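Local coordinates for protein cytochrome c (Pseudomonas aeruginosa, PDB 6RTE) that acts as the dihydro-heme d1 dehydrogenase NirN, carrying out an oxidation step in the biosynthesis of heme d1, at residues R55-P65 and Y107-W118; Y194-T203 and A214-L225. All coordinates share one frame; numbering follows the deposited sequence.

Contact 1 (R55-P65 and Y107-W118). With HEC (heme c), chain C.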
loop_
_atom_site.group_PDB
_atom_site.type_symbol
_atom_site.label_atom_id
_atom_site.label_comp_id
_atom_site.label_asym_id
_atom_site.label_seq_id
_atom_site.Cartn_x
_atom_site.Cartn_y
_atom_site.Cartn_z
ATOM N N ARG A 55 -6.562 -1.165 -23.936
ATOM C CA ARG A 55 -6.186 -0.256 -22.859
ATOM C C ARG A 55 -5.531 -0.987 -21.693
ATOM O O ARG A 55 -5.488 -0.460 -20.577
ATOM C CB ARG A 55 -7.389 0.542 -22.345
ATOM C CG ARG A 55 -8.121 1.355 -23.422
ATOM C CD ARG A 55 -9.213 2.192 -22.780
ATOM N NE ARG A 55 -10.499 1.503 -22.784
ATOM C CZ ARG A 55 -11.477 1.712 -21.902
ATOM N NH1 ARG A 55 -11.319 2.571 -20.916
ATOM N NH2 ARG A 55 -12.621 1.047 -22.009
ATOM N N LEU A 56 -5.007 -2.190 -21.936
ATOM C CA LEU A 56 -4.428 -2.995 -20.866
ATOM C C LEU A 56 -3.063 -2.497 -20.423
ATOM O O LEU A 56 -2.628 -2.846 -19.321
ATOM C CB LEU A 56 -4.313 -4.453 -21.308
ATOM C CG LEU A 56 -5.626 -5.190 -21.542
ATOM C CD1 LEU A 56 -5.359 -6.673 -21.719
ATOM C CD2 LEU A 56 -6.604 -4.953 -20.407
ATOM N N GLY A 57 -2.387 -1.704 -21.238
ATOM C CA GLY A 57 -1.090 -1.153 -20.912
ATOM C C GLY A 57 0.003 -1.701 -21.814
ATOM O O GLY A 57 -0.184 -2.653 -22.570
ATOM N N GLY A 58 1.160 -1.047 -21.724
ATOM C CA GLY A 58 2.367 -1.459 -22.421
ATOM C C GLY A 58 3.539 -0.577 -22.036
ATOM O O GLY A 58 3.946 -0.558 -20.871
ATOM N N SER A 59 4.099 0.148 -23.006
ATOM C CA SER A 59 5.008 1.243 -22.685
ATOM C C SER A 59 4.374 2.180 -21.667
ATOM O O SER A 59 5.024 2.602 -20.705
ATOM C CB SER A 59 5.373 2.014 -23.963
ATOM O OG SER A 59 5.627 3.397 -23.715
ATOM N N GLY A 60 3.098 2.508 -21.869
ATOM C CA GLY A 60 2.362 3.358 -20.970
ATOM C C GLY A 60 1.411 2.563 -20.098
ATOM O O GLY A 60 1.177 1.371 -20.314
ATOM N N PRO A 61 0.838 3.220 -19.095
ATOM C CA PRO A 61 0.025 2.505 -18.111
ATOM C C PRO A 61 -1.319 2.049 -18.660
ATOM O O PRO A 61 -1.798 2.475 -19.716
ATOM C CB PRO A 61 -0.164 3.537 -16.991
ATOM C CG PRO A 61 0.105 4.848 -17.610
ATOM C CD PRO A 61 1.146 4.594 -18.663
ATOM N N THR A 62 -1.931 1.159 -17.883
ATOM C CA THR A 62 -3.285 0.703 -18.143
ATOM C C THR A 62 -4.264 1.860 -18.000
ATOM O O THR A 62 -4.162 2.684 -17.080
ATOM C CB THR A 62 -3.630 -0.431 -17.171
ATOM O OG1 THR A 62 -2.608 -1.434 -17.239
ATOM C CG2 THR A 62 -4.970 -1.064 -17.490
ATOM N N LEU A 63 -5.211 1.936 -18.931
ATOM C CA LEU A 63 -6.147 3.054 -18.999
ATOM C C LEU A 63 -7.587 2.560 -18.959
ATOM O O LEU A 63 -8.446 3.007 -19.736
ATOM C CB LEU A 63 -5.910 3.894 -20.254
ATOM C CG LEU A 63 -4.565 4.625 -20.369
ATOM C CD1 LEU A 63 -4.568 5.446 -21.650
ATOM C CD2 LEU A 63 -4.267 5.525 -19.163
ATOM N N LEU A 64 -7.869 1.640 -18.069
ATOM C CA LEU A 64 -9.235 1.212 -17.808
ATOM C C LEU A 64 -9.884 2.125 -16.780
ATOM O O LEU A 64 -9.198 2.857 -16.064
ATOM C CB LEU A 64 -9.243 -0.229 -17.307
ATOM C CG LEU A 64 -8.800 -1.296 -18.301
ATOM C CD1 LEU A 64 -8.601 -2.618 -17.591
ATOM C CD2 LEU A 64 -9.814 -1.452 -19.430
ATOM N N PRO A 65 -11.213 2.112 -16.680
ATOM C CA PRO A 65 -11.870 2.962 -15.672
ATOM C C PRO A 65 -11.333 2.732 -14.272
ATOM O O PRO A 65 -11.063 3.705 -13.557
ATOM C CB PRO A 65 -13.350 2.575 -15.802
ATOM C CG PRO A 65 -13.485 2.119 -17.202
ATOM C CD PRO A 65 -12.194 1.416 -17.538
ATOM N N TYR A 107 -14.209 7.707 -23.875
ATOM C CA TYR A 107 -13.868 6.310 -24.136
ATOM C C TYR A 107 -13.058 5.696 -22.996
ATOM O O TYR A 107 -13.267 4.529 -22.636
ATOM C CB TYR A 107 -13.093 6.224 -25.456
ATOM C CG TYR A 107 -12.574 4.851 -25.818
ATOM C CD1 TYR A 107 -13.437 3.848 -26.239
ATOM C CD2 TYR A 107 -11.212 4.567 -25.768
ATOM C CE1 TYR A 107 -12.957 2.589 -26.583
ATOM C CE2 TYR A 107 -10.725 3.318 -26.105
ATOM C CZ TYR A 107 -11.601 2.332 -26.512
ATOM O OH TYR A 107 -11.119 1.089 -26.851
ATOM N N LEU A 108 -12.115 6.452 -22.423
ATOM C CA LEU A 108 -11.259 5.890 -21.385
ATOM C C LEU A 108 -12.059 5.564 -20.129
ATOM O O LEU A 108 -11.781 4.575 -19.451
ATOM C CB LEU A 108 -10.123 6.853 -21.028
ATOM C CG LEU A 108 -9.044 7.146 -22.079
ATOM C CD1 LEU A 108 -7.885 7.868 -21.410
ATOM C CD2 LEU A 108 -8.569 5.889 -22.752
ATOM N N TYR A 109 -13.046 6.398 -19.794
ATOM C CA TYR A 109 -13.817 6.199 -18.575
ATOM C C TYR A 109 -15.055 5.338 -18.785
ATOM O O TYR A 109 -15.685 4.943 -17.801
ATOM C CB TYR A 109 -14.181 7.558 -17.975
ATOM C CG TYR A 109 -12.965 8.232 -17.364
ATOM C CD1 TYR A 109 -12.084 8.964 -18.153
ATOM C CD2 TYR A 109 -12.670 8.092 -16.013
ATOM C CE1 TYR A 109 -10.956 9.557 -17.611
ATOM C CE2 TYR A 109 -11.538 8.684 -15.462
ATOM C CZ TYR A 109 -10.683 9.413 -16.271
ATOM O OH TYR A 109 -9.563 10.021 -15.734
ATOM N N GLN A 110 -15.389 5.003 -20.022
ATOM C CA GLN A 110 -16.547 4.162 -20.297
ATOM C C GLN A 110 -16.198 2.703 -20.036
ATOM O O GLN A 110 -15.137 2.230 -20.447
ATOM C CB GLN A 110 -17.004 4.357 -21.743
ATOM C CG GLN A 110 -18.067 3.375 -22.222
ATOM C CD GLN A 110 -19.372 3.490 -21.455
ATOM O OE1 GLN A 110 -19.930 4.579 -21.309
ATOM N NE2 GLN A 110 -19.868 2.359 -20.964
ATOM N N ALA A 111 -17.083 1.994 -19.343
ATOM C CA ALA A 111 -16.871 0.570 -19.130
ATOM C C ALA A 111 -16.904 -0.163 -20.469
ATOM O O ALA A 111 -17.731 0.165 -21.336
ATOM C CB ALA A 111 -17.945 -0.002 -18.200
ATOM N N PRO A 112 -16.025 -1.132 -20.686
ATOM C CA PRO A 112 -16.025 -1.861 -21.969
ATOM C C PRO A 112 -17.263 -2.739 -22.086
ATOM O O PRO A 112 -17.914 -3.046 -21.075
ATOM C CB PRO A 112 -14.741 -2.688 -21.912
ATOM C CG PRO A 112 -14.417 -2.809 -20.460
ATOM C CD PRO A 112 -14.981 -1.608 -19.767
ATOM N N PRO A 113 -17.631 -3.146 -23.301
ATOM C CA PRO A 113 -18.839 -3.976 -23.445
ATOM C C PRO A 113 -18.772 -5.264 -22.642
ATOM O O PRO A 113 -19.808 -5.748 -22.168
ATOM C CB PRO A 113 -18.908 -4.255 -24.957
ATOM C CG PRO A 113 -17.908 -3.332 -25.592
ATOM C CD PRO A 113 -16.871 -3.045 -24.558
ATOM N N ARG A 114 -17.588 -5.833 -22.479
ATOM C CA ARG A 114 -17.374 -7.000 -21.630
ATOM C C ARG A 114 -16.143 -6.744 -20.773
ATOM O O ARG A 114 -15.195 -6.071 -21.198
ATOM C CB ARG A 114 -17.202 -8.283 -22.437
ATOM C CG ARG A 114 -18.515 -8.937 -22.945
ATOM C CD ARG A 114 -19.231 -9.730 -21.834
ATOM N NE ARG A 114 -19.837 -8.847 -20.830
ATOM C CZ ARG A 114 -21.072 -8.387 -20.867
ATOM N NH1 ARG A 114 -21.911 -8.711 -21.872
ATOM N NH2 ARG A 114 -21.490 -7.572 -19.908
ATOM N N GLU A 115 -16.181 -7.262 -19.557
ATOM C CA GLU A 115 -15.106 -7.031 -18.611
ATOM C C GLU A 115 -13.822 -7.705 -19.088
ATOM O O GLU A 115 -13.852 -8.873 -19.485
ATOM C CB GLU A 115 -15.514 -7.561 -17.241
ATOM C CG GLU A 115 -14.501 -7.349 -16.148
ATOM C CD GLU A 115 -14.977 -7.978 -14.842
ATOM O OE1 GLU A 115 -14.604 -9.127 -14.568
ATOM O OE2 GLU A 115 -15.767 -7.327 -14.142
ATOM N N PRO A 116 -12.683 -7.012 -19.065
ATOM C CA PRO A 116 -11.432 -7.643 -19.501
ATOM C C PRO A 116 -11.048 -8.791 -18.581
ATOM O O PRO A 116 -11.247 -8.727 -17.364
ATOM C CB PRO A 116 -10.408 -6.501 -19.422
ATOM C CG PRO A 116 -11.198 -5.244 -19.358
ATOM C CD PRO A 116 -12.499 -5.595 -18.697
ATOM N N GLN A 117 -10.467 -9.838 -19.170
ATOM C CA GLN A 117 -10.038 -11.026 -18.449
ATOM C C GLN A 117 -8.519 -11.021 -18.209
ATOM O O GLN A 117 -7.750 -10.371 -18.924
ATOM C CB GLN A 117 -10.411 -12.293 -19.228
ATOM C CG GLN A 117 -11.849 -12.356 -19.711
ATOM C CD GLN A 117 -12.821 -12.575 -18.586
ATOM O OE1 GLN A 117 -12.842 -13.641 -17.963
ATOM N NE2 GLN A 117 -13.624 -11.559 -18.297
ATOM N N TRP A 118 -8.101 -11.786 -17.204
ATOM C CA TRP A 118 -6.675 -12.054 -16.976
ATOM C C TRP A 118 -6.567 -13.456 -16.383
ATOM O O TRP A 118 -6.687 -13.629 -15.166
ATOM C CB TRP A 118 -6.033 -11.015 -16.077
ATOM C CG TRP A 118 -4.541 -10.973 -16.269
ATOM C CD1 TRP A 118 -3.579 -11.270 -15.350
ATOM C CD2 TRP A 118 -3.857 -10.639 -17.475
ATOM N NE1 TRP A 118 -2.327 -11.126 -15.913
ATOM C CE2 TRP A 118 -2.477 -10.743 -17.217
ATOM C CE3 TRP A 118 -4.278 -10.250 -18.752
ATOM C CZ2 TRP A 118 -1.512 -10.464 -18.187
ATOM C CZ3 TRP A 118 -3.321 -9.980 -19.716
ATOM C CH2 TRP A 118 -1.950 -10.102 -19.425
HETATM FE FE HEC C . -0.371 8.194 -22.608
HETATM C CHA HEC C . 0.080 8.518 -19.286
HETATM C CHB HEC C . -3.717 8.948 -22.267
HETATM C CHC HEC C . -0.760 8.211 -26.075
HETATM C CHD HEC C . 2.733 6.932 -23.001
HETATM N NA HEC C . -1.588 8.651 -21.096
HETATM C C1A HEC C . -1.185 8.729 -19.784
HETATM C C2A HEC C . -2.296 9.071 -18.975
HETATM C C3A HEC C . -3.359 9.197 -19.807
HETATM C C4A HEC C . -2.925 8.929 -21.130
HETATM C CMA HEC C . -4.755 9.544 -19.388
HETATM C CAA HEC C . -2.295 9.256 -17.473
HETATM C CBA HEC C . -2.529 7.885 -16.815
HETATM C CGA HEC C . -2.461 7.849 -15.309
HETATM O O1A HEC C . -2.500 6.740 -14.718
HETATM O O2A HEC C . -2.358 8.886 -14.644
HETATM N NB HEC C . -1.968 8.520 -23.930
HETATM C C1B HEC C . -3.217 8.801 -23.573
HETATM C C2B HEC C . -4.024 8.944 -24.740
HETATM C C3B HEC C . -3.220 8.752 -25.829
HETATM C C4B HEC C . -1.878 8.474 -25.271
HETATM C CMB HEC C . -5.491 9.259 -24.747
HETATM C CAB HEC C . -3.482 8.813 -27.296
HETATM C CBB HEC C . -4.410 9.989 -27.599
HETATM N NC HEC C . 0.776 7.675 -24.273
HETATM C C1C HEC C . 0.455 7.742 -25.586
HETATM C C2C HEC C . 1.551 7.274 -26.343
HETATM C C3C HEC C . 2.563 6.919 -25.462
HETATM C C4C HEC C . 2.044 7.164 -24.156
HETATM C CMC HEC C . 1.554 7.205 -27.841
HETATM C CAC HEC C . 3.906 6.338 -25.672
HETATM C CBC HEC C . 5.000 7.148 -26.356
HETATM N ND HEC C . 1.066 7.817 -21.428
HETATM C C1D HEC C . 2.257 7.306 -21.748
HETATM C C2D HEC C . 3.095 7.164 -20.549
HETATM C C3D HEC C . 2.372 7.605 -19.516
HETATM C C4D HEC C . 1.082 8.004 -20.089
HETATM C CMD HEC C . 4.502 6.629 -20.497
HETATM C CAD HEC C . 2.796 7.646 -18.068
HETATM C CBD HEC C . 3.520 8.954 -17.739
HETATM C CGD HEC C . 3.952 9.040 -16.293
HETATM O O1D HEC C . 5.026 8.527 -15.946
HETATM O O2D HEC C . 3.263 9.616 -15.439
#
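Arg55 holds its guanidinium over the face of the Tyr107 ring, tilted 43° from it, in a cation-pi contact: CZ stands 4.7 Å from the centroid of the Tyr107 ring and only 15° off its normal. A bend near CD (chi3 -93°) carries the group round the helix end, where the carbonyl O of Tyr107 lies over one of its faces. NH2 of Arg55 then donates to O of Gln110 at 3.2 Å, nearly along the C=O axis, while NH1 reaches back to O of Leu63 at 3.1 Å. The charged end is thus held between its own loop and the chain leaving the helix. Beside it the methyls of Leu108 part company: CD2 lies 3.8 Å from Arg55 CD, and CD1 meets Leu63 CD1 at 4.1 Å. Leu63 CD1 goes on to the heme edge, 3.7 Å from CHB. Farther along, Leu64 and Pro116 pass alongside one another, running opposite ways, with Leu64 CD2 4.0 Å from Pro116 CG, and Leu56 flanks the same proline. Pro61 rests its CD 3.4 Å from heme C3D, and its carbonyl accepts from His51 ND1. That bond to the histidine of the CXXCH sequence, in a loop backed by helix 98-109, the last helix of the cytochrome c fold, is typical of class I cytochromes c.

Contact 2 (Y194-T203 and A214-L225). With HEC (heme c), chain C.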
loop_
_atom_site.group_PDB
_atom_site.type_symbol
_atom_site.label_atom_id
_atom_site.label_comp_id
_atom_site.label_asym_id
_atom_site.label_seq_id
_atom_site.Cartn_x
_atom_site.Cartn_y
_atom_site.Cartn_z
ATOM N N TYR A 194 8.989 -7.430 -1.988
ATOM C CA TYR A 194 7.933 -7.698 -2.960
ATOM C C TYR A 194 7.119 -6.428 -3.155
ATOM O O TYR A 194 6.630 -5.851 -2.181
ATOM C CB TYR A 194 7.029 -8.848 -2.480
ATOM C CG TYR A 194 7.760 -10.146 -2.226
ATOM C CD1 TYR A 194 8.512 -10.336 -1.060
ATOM C CD2 TYR A 194 7.719 -11.177 -3.148
ATOM C CE1 TYR A 194 9.199 -11.526 -0.834
ATOM C CE2 TYR A 194 8.406 -12.375 -2.928
ATOM C CZ TYR A 194 9.144 -12.542 -1.778
ATOM O OH TYR A 194 9.824 -13.736 -1.573
ATOM N N PHE A 195 7.002 -5.990 -4.407
ATOM C CA PHE A 195 6.268 -4.796 -4.774
ATOM C C PHE A 195 5.033 -5.180 -5.588
ATOM O O PHE A 195 5.082 -6.101 -6.407
ATOM C CB PHE A 195 7.133 -3.848 -5.620
ATOM C CG PHE A 195 8.402 -3.398 -4.949
ATOM C CD1 PHE A 195 8.410 -2.273 -4.131
ATOM C CD2 PHE A 195 9.596 -4.076 -5.171
ATOM C CE1 PHE A 195 9.599 -1.834 -3.526
ATOM C CE2 PHE A 195 10.788 -3.644 -4.576
ATOM C CZ PHE A 195 10.787 -2.525 -3.752
ATOM N N ALA A 196 3.943 -4.451 -5.389
ATOM C CA ALA A 196 2.763 -4.572 -6.238
ATOM C C ALA A 196 2.512 -3.230 -6.903
ATOM O O ALA A 196 2.678 -2.174 -6.278
ATOM C CB ALA A 196 1.538 -5.016 -5.436
ATOM N N SER A 197 2.126 -3.261 -8.174
ATOM C CA SER A 197 1.825 -2.033 -8.893
ATOM C C SER A 197 0.332 -1.953 -9.178
ATOM O O SER A 197 -0.393 -2.956 -9.174
ATOM C CB SER A 197 2.629 -1.929 -10.205
ATOM O OG SER A 197 2.002 -2.618 -11.272
ATOM N N ARG A 198 -0.112 -0.724 -9.430
ATOM C CA ARG A 198 -1.520 -0.466 -9.680
ATOM C C ARG A 198 -2.071 -1.355 -10.781
ATOM O O ARG A 198 -3.179 -1.901 -10.661
ATOM C CB ARG A 198 -1.712 1.007 -10.056
ATOM C CG ARG A 198 -3.169 1.381 -10.355
ATOM C CD ARG A 198 -3.260 2.779 -10.919
ATOM N NE ARG A 198 -3.078 2.791 -12.362
ATOM C CZ ARG A 198 -2.966 3.891 -13.102
ATOM N NH1 ARG A 198 -2.995 5.103 -12.544
ATOM N NH2 ARG A 198 -2.814 3.780 -14.414
ATOM N N ASP A 199 -1.331 -1.499 -11.873
ATOM C CA ASP A 199 -1.829 -2.203 -13.052
ATOM C C ASP A 199 -1.507 -3.691 -13.033
ATOM O O ASP A 199 -1.623 -4.359 -14.067
ATOM C CB ASP A 199 -1.290 -1.522 -14.310
ATOM C CG ASP A 199 -1.711 -0.064 -14.392
ATOM O OD1 ASP A 199 -2.767 0.270 -13.803
ATOM O OD2 ASP A 199 -0.998 0.750 -15.022
ATOM N N GLY A 200 -1.117 -4.227 -11.878
ATOM C CA GLY A 200 -1.138 -5.667 -11.653
ATOM C C GLY A 200 0.210 -6.351 -11.634
ATOM O O GLY A 200 0.250 -7.583 -11.520
ATOM N N TRP A 201 1.306 -5.607 -11.726
ATOM C CA TRP A 201 2.632 -6.206 -11.796
ATOM C C TRP A 201 3.197 -6.429 -10.399
ATOM O O TRP A 201 3.088 -5.568 -9.520
ATOM C CB TRP A 201 3.579 -5.332 -12.609
ATOM C CG TRP A 201 3.284 -5.383 -14.068
ATOM C CD1 TRP A 201 2.489 -4.518 -14.778
ATOM C CD2 TRP A 201 3.747 -6.356 -15.003
ATOM N NE1 TRP A 201 2.440 -4.898 -16.097
ATOM C CE2 TRP A 201 3.199 -6.022 -16.263
ATOM C CE3 TRP A 201 4.566 -7.478 -14.905
ATOM C CZ2 TRP A 201 3.456 -6.766 -17.405
ATOM C CZ3 TRP A 201 4.816 -8.219 -16.042
ATOM C CH2 TRP A 201 4.269 -7.857 -17.273
ATOM N N VAL A 202 3.791 -7.598 -10.199
ATOM C CA VAL A 202 4.463 -7.939 -8.948
ATOM C C VAL A 202 5.949 -8.088 -9.250
ATOM O O VAL A 202 6.320 -8.773 -10.216
ATOM C CB VAL A 202 3.901 -9.229 -8.330
ATOM C CG1 VAL A 202 4.623 -9.549 -7.025
ATOM C CG2 VAL A 202 2.398 -9.112 -8.103
ATOM N N THR A 203 6.790 -7.467 -8.419
ATOM C CA THR A 203 8.237 -7.464 -8.599
ATOM C C THR A 203 8.899 -8.050 -7.356
ATOM O O THR A 203 8.582 -7.656 -6.232
ATOM C CB THR A 203 8.766 -6.037 -8.853
ATOM O OG1 THR A 203 8.088 -5.457 -9.979
ATOM C CG2 THR A 203 10.282 -6.030 -9.125
ATOM N N ALA A 214 12.525 -11.557 -10.268
ATOM C CA ALA A 214 11.432 -11.982 -11.123
ATOM C C ALA A 214 10.345 -10.919 -11.111
ATOM O O ALA A 214 10.271 -10.085 -10.200
ATOM C CB ALA A 214 10.862 -13.331 -10.663
ATOM N N GLU A 215 9.493 -10.973 -12.134
ATOM C CA GLU A 215 8.286 -10.172 -12.184
ATOM C C GLU A 215 7.191 -10.987 -12.859
ATOM O O GLU A 215 7.457 -11.835 -13.716
ATOM C CB GLU A 215 8.471 -8.860 -12.957
ATOM C CG GLU A 215 9.581 -7.955 -12.422
ATOM C CD GLU A 215 9.553 -6.588 -13.091
ATOM O OE1 GLU A 215 10.105 -6.467 -14.209
ATOM O OE2 GLU A 215 8.947 -5.652 -12.511
ATOM N N VAL A 216 5.952 -10.713 -12.471
ATOM C CA VAL A 216 4.796 -11.374 -13.054
ATOM C C VAL A 216 3.652 -10.375 -12.990
ATOM O O VAL A 216 3.621 -9.493 -12.128
ATOM C CB VAL A 216 4.483 -12.712 -12.338
ATOM C CG1 VAL A 216 3.829 -12.511 -10.971
ATOM C CG2 VAL A 216 3.627 -13.627 -13.219
ATOM N N ARG A 217 2.746 -10.471 -13.952
ATOM C CA ARG A 217 1.534 -9.661 -13.937
ATOM C C ARG A 217 0.409 -10.529 -13.397
ATOM O O ARG A 217 -0.085 -11.426 -14.093
ATOM C CB ARG A 217 1.179 -9.107 -15.308
ATOM C CG ARG A 217 0.045 -8.073 -15.190
ATOM C CD ARG A 217 -0.344 -7.429 -16.531
ATOM N NE ARG A 217 -1.159 -6.257 -16.257
ATOM C CZ ARG A 217 -1.712 -5.482 -17.180
ATOM N NH1 ARG A 217 -1.557 -5.757 -18.460
ATOM N NH2 ARG A 217 -2.423 -4.431 -16.798
ATOM N N ALA A 218 -0.003 -10.248 -12.175
ATOM C CA ALA A 218 -1.003 -11.056 -11.492
ATOM C C ALA A 218 -2.435 -10.636 -11.790
ATOM O O ALA A 218 -3.352 -11.444 -11.600
ATOM C CB ALA A 218 -0.753 -10.988 -9.981
ATOM N N GLY A 219 -2.649 -9.406 -12.229
ATOM C CA GLY A 219 -3.989 -8.924 -12.518
ATOM C C GLY A 219 -3.927 -7.694 -13.392
ATOM O O GLY A 219 -2.874 -7.338 -13.918
ATOM N N LEU A 220 -5.089 -7.044 -13.551
ATOM C CA LEU A 220 -5.177 -5.817 -14.337
ATOM C C LEU A 220 -5.301 -4.570 -13.477
ATOM O O LEU A 220 -4.890 -3.491 -13.906
ATOM C CB LEU A 220 -6.391 -5.885 -15.284
ATOM C CG LEU A 220 -6.361 -7.028 -16.297
ATOM C CD1 LEU A 220 -7.647 -7.038 -17.138
ATOM C CD2 LEU A 220 -5.156 -6.904 -17.197
ATOM N N ASN A 221 -5.890 -4.694 -12.293
ATOM C CA ASN A 221 -5.930 -3.619 -11.306
ATOM C C ASN A 221 -5.779 -4.285 -9.946
ATOM O O ASN A 221 -6.649 -5.066 -9.524
ATOM C CB ASN A 221 -7.213 -2.804 -11.392
ATOM C CG ASN A 221 -7.176 -1.564 -10.518
ATOM O OD1 ASN A 221 -7.788 -1.521 -9.456
ATOM N ND2 ASN A 221 -6.454 -0.552 -10.962
ATOM N N THR A 222 -4.674 -3.992 -9.271
ATOM C CA THR A 222 -4.261 -4.706 -8.070
ATOM C C THR A 222 -4.324 -3.771 -6.869
ATOM O O THR A 222 -4.062 -2.573 -6.989
ATOM C CB THR A 222 -2.844 -5.257 -8.243
ATOM O OG1 THR A 222 -2.874 -6.290 -9.231
ATOM C CG2 THR A 222 -2.293 -5.833 -6.931
ATOM N N ARG A 223 -4.699 -4.322 -5.717
ATOM C CA ARG A 223 -4.808 -3.555 -4.480
ATOM C C ARG A 223 -3.548 -3.662 -3.624
ATOM O O ARG A 223 -2.911 -2.649 -3.326
ATOM C CB ARG A 223 -6.043 -4.009 -3.688
ATOM C CG ARG A 223 -7.365 -3.603 -4.331
ATOM C CD ARG A 223 -7.700 -2.129 -4.081
ATOM N NE ARG A 223 -8.265 -1.952 -2.745
ATOM C CZ ARG A 223 -8.853 -0.841 -2.316
ATOM N NH1 ARG A 223 -8.949 0.220 -3.106
ATOM N NH2 ARG A 223 -9.345 -0.797 -1.088
ATOM N N ASN A 224 -3.175 -4.862 -3.207
ATOM C CA ASN A 224 -1.943 -5.030 -2.448
ATOM C C ASN A 224 -1.569 -6.506 -2.461
ATOM O O ASN A 224 -2.231 -7.339 -3.097
ATOM C CB ASN A 224 -2.075 -4.473 -1.015
ATOM C CG ASN A 224 -2.834 -5.401 -0.079
ATOM O OD1 ASN A 224 -3.810 -6.038 -0.456
ATOM N ND2 ASN A 224 -2.366 -5.487 1.164
ATOM N N LEU A 225 -0.473 -6.827 -1.783
ATOM C CA LEU A 225 -0.073 -8.219 -1.644
ATOM C C LEU A 225 0.427 -8.456 -0.235
ATOM O O LEU A 225 0.657 -7.523 0.538
ATOM C CB LEU A 225 0.988 -8.618 -2.686
ATOM C CG LEU A 225 2.321 -7.875 -2.736
ATOM C CD1 LEU A 225 3.221 -8.208 -1.554
ATOM C CD2 LEU A 225 3.006 -8.230 -4.053
HETATM FE FE HEC C . -0.371 8.194 -22.608
HETATM C CHA HEC C . 0.080 8.518 -19.286
HETATM C CHB HEC C . -3.717 8.948 -22.267
HETATM C CHC HEC C . -0.760 8.211 -26.075
HETATM C CHD HEC C . 2.733 6.932 -23.001
HETATM N NA HEC C . -1.588 8.651 -21.096
HETATM C C1A HEC C . -1.185 8.729 -19.784
HETATM C C2A HEC C . -2.296 9.071 -18.975
HETATM C C3A HEC C . -3.359 9.197 -19.807
HETATM C C4A HEC C . -2.925 8.929 -21.130
HETATM C CMA HEC C . -4.755 9.544 -19.388
HETATM C CAA HEC C . -2.295 9.256 -17.473
HETATM C CBA HEC C . -2.529 7.885 -16.815
HETATM C CGA HEC C . -2.461 7.849 -15.309
HETATM O O1A HEC C . -2.500 6.740 -14.718
HETATM O O2A HEC C . -2.358 8.886 -14.644
HETATM N NB HEC C . -1.968 8.520 -23.930
HETATM C C1B HEC C . -3.217 8.801 -23.573
HETATM C C2B HEC C . -4.024 8.944 -24.740
HETATM C C3B HEC C . -3.220 8.752 -25.829
HETATM C C4B HEC C . -1.878 8.474 -25.271
HETATM C CMB HEC C . -5.491 9.259 -24.747
HETATM C CAB HEC C . -3.482 8.813 -27.296
HETATM C CBB HEC C . -4.410 9.989 -27.599
HETATM N NC HEC C . 0.776 7.675 -24.273
HETATM C C1C HEC C . 0.455 7.742 -25.586
HETATM C C2C HEC C . 1.551 7.274 -26.343
HETATM C C3C HEC C . 2.563 6.919 -25.462
HETATM C C4C HEC C . 2.044 7.164 -24.156
HETATM C CMC HEC C . 1.554 7.205 -27.841
HETATM C CAC HEC C . 3.906 6.338 -25.672
HETATM C CBC HEC C . 5.000 7.148 -26.356
HETATM N ND HEC C . 1.066 7.817 -21.428
HETATM C C1D HEC C . 2.257 7.306 -21.748
HETATM C C2D HEC C . 3.095 7.164 -20.549
HETATM C C3D HEC C . 2.372 7.605 -19.516
HETATM C C4D HEC C . 1.082 8.004 -20.089
HETATM C CMD HEC C . 4.502 6.629 -20.497
HETATM C CAD HEC C . 2.796 7.646 -18.068
HETATM C CBD HEC C . 3.520 8.954 -17.739
HETATM C CGD HEC C . 3.952 9.040 -16.293
HETATM O O1D HEC C . 5.026 8.527 -15.946
HETATM O O2D HEC C . 3.263 9.616 -15.439
HETATM O O HOH W 1 -5.199 -0.800 -13.590
#
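Val202 and Val216 form the hydrogen-bonded pair of an antiparallel hairpin, Val202 N giving Val216 O a nearly straight bond of 2.7 Å and Val216 N answering to Val202 O. Past the paired strands, Ala218 N donates to Gly200 O; Thr222 N donates to Arg198 O in the type I turn Ser197-Gly200. Among the polar side chains, Arg217 grips the carbonyl O of Asp199 side-on with both NE and NH2. Thr203 OG1 gives its proton to the anti lone pair of Glu215 OE2 at 2.7 Å, an oxygen also salt-bridged by Arg177. This is a blade junction of the eight-bladed beta-propeller: strand 211-217 ends one blade and strand 221-227 begins the next. A CH-pi contact comes from Arg217, whose extended chain (CG anti to the backbone N, chi1 -170°) sets CB 3.6 Å from the centroid of the Trp201 six-membered ring, over its face. Apolar packing between the blades centres on Leu225, whose CD2 meets Val202 CG1 tip to tip at 3.6 Å and also touches Ala196 CB. Arg198 adds a salt bridge from NE to Asp199 OD1, while NH1 and NH2 both donate to propionate oxygen O1A of heme c.

How the contacts relate
Contact 1 belongs to the cytochrome c domain and contact 2 to the beta-propeller, and the two meet directly although their centres lie about 16 Å apart. Arg217 lies at the centre of that meeting: its carbonyl O takes a probable hydrogen bond from Trp118 NE1 at 2.9 Å, its side chain makes a cation-pi contact with Trp118, and its NH2 probably donates to Leu56 O at 3.0 Å. Asp199 OD2 accepts from the backbone N of Thr62 on the same seam. Heme c is shared between the domains, since 55-65 lies along the macrocycle while 194-203 reaches one propionate, with Arg84 as a further partner of the heme.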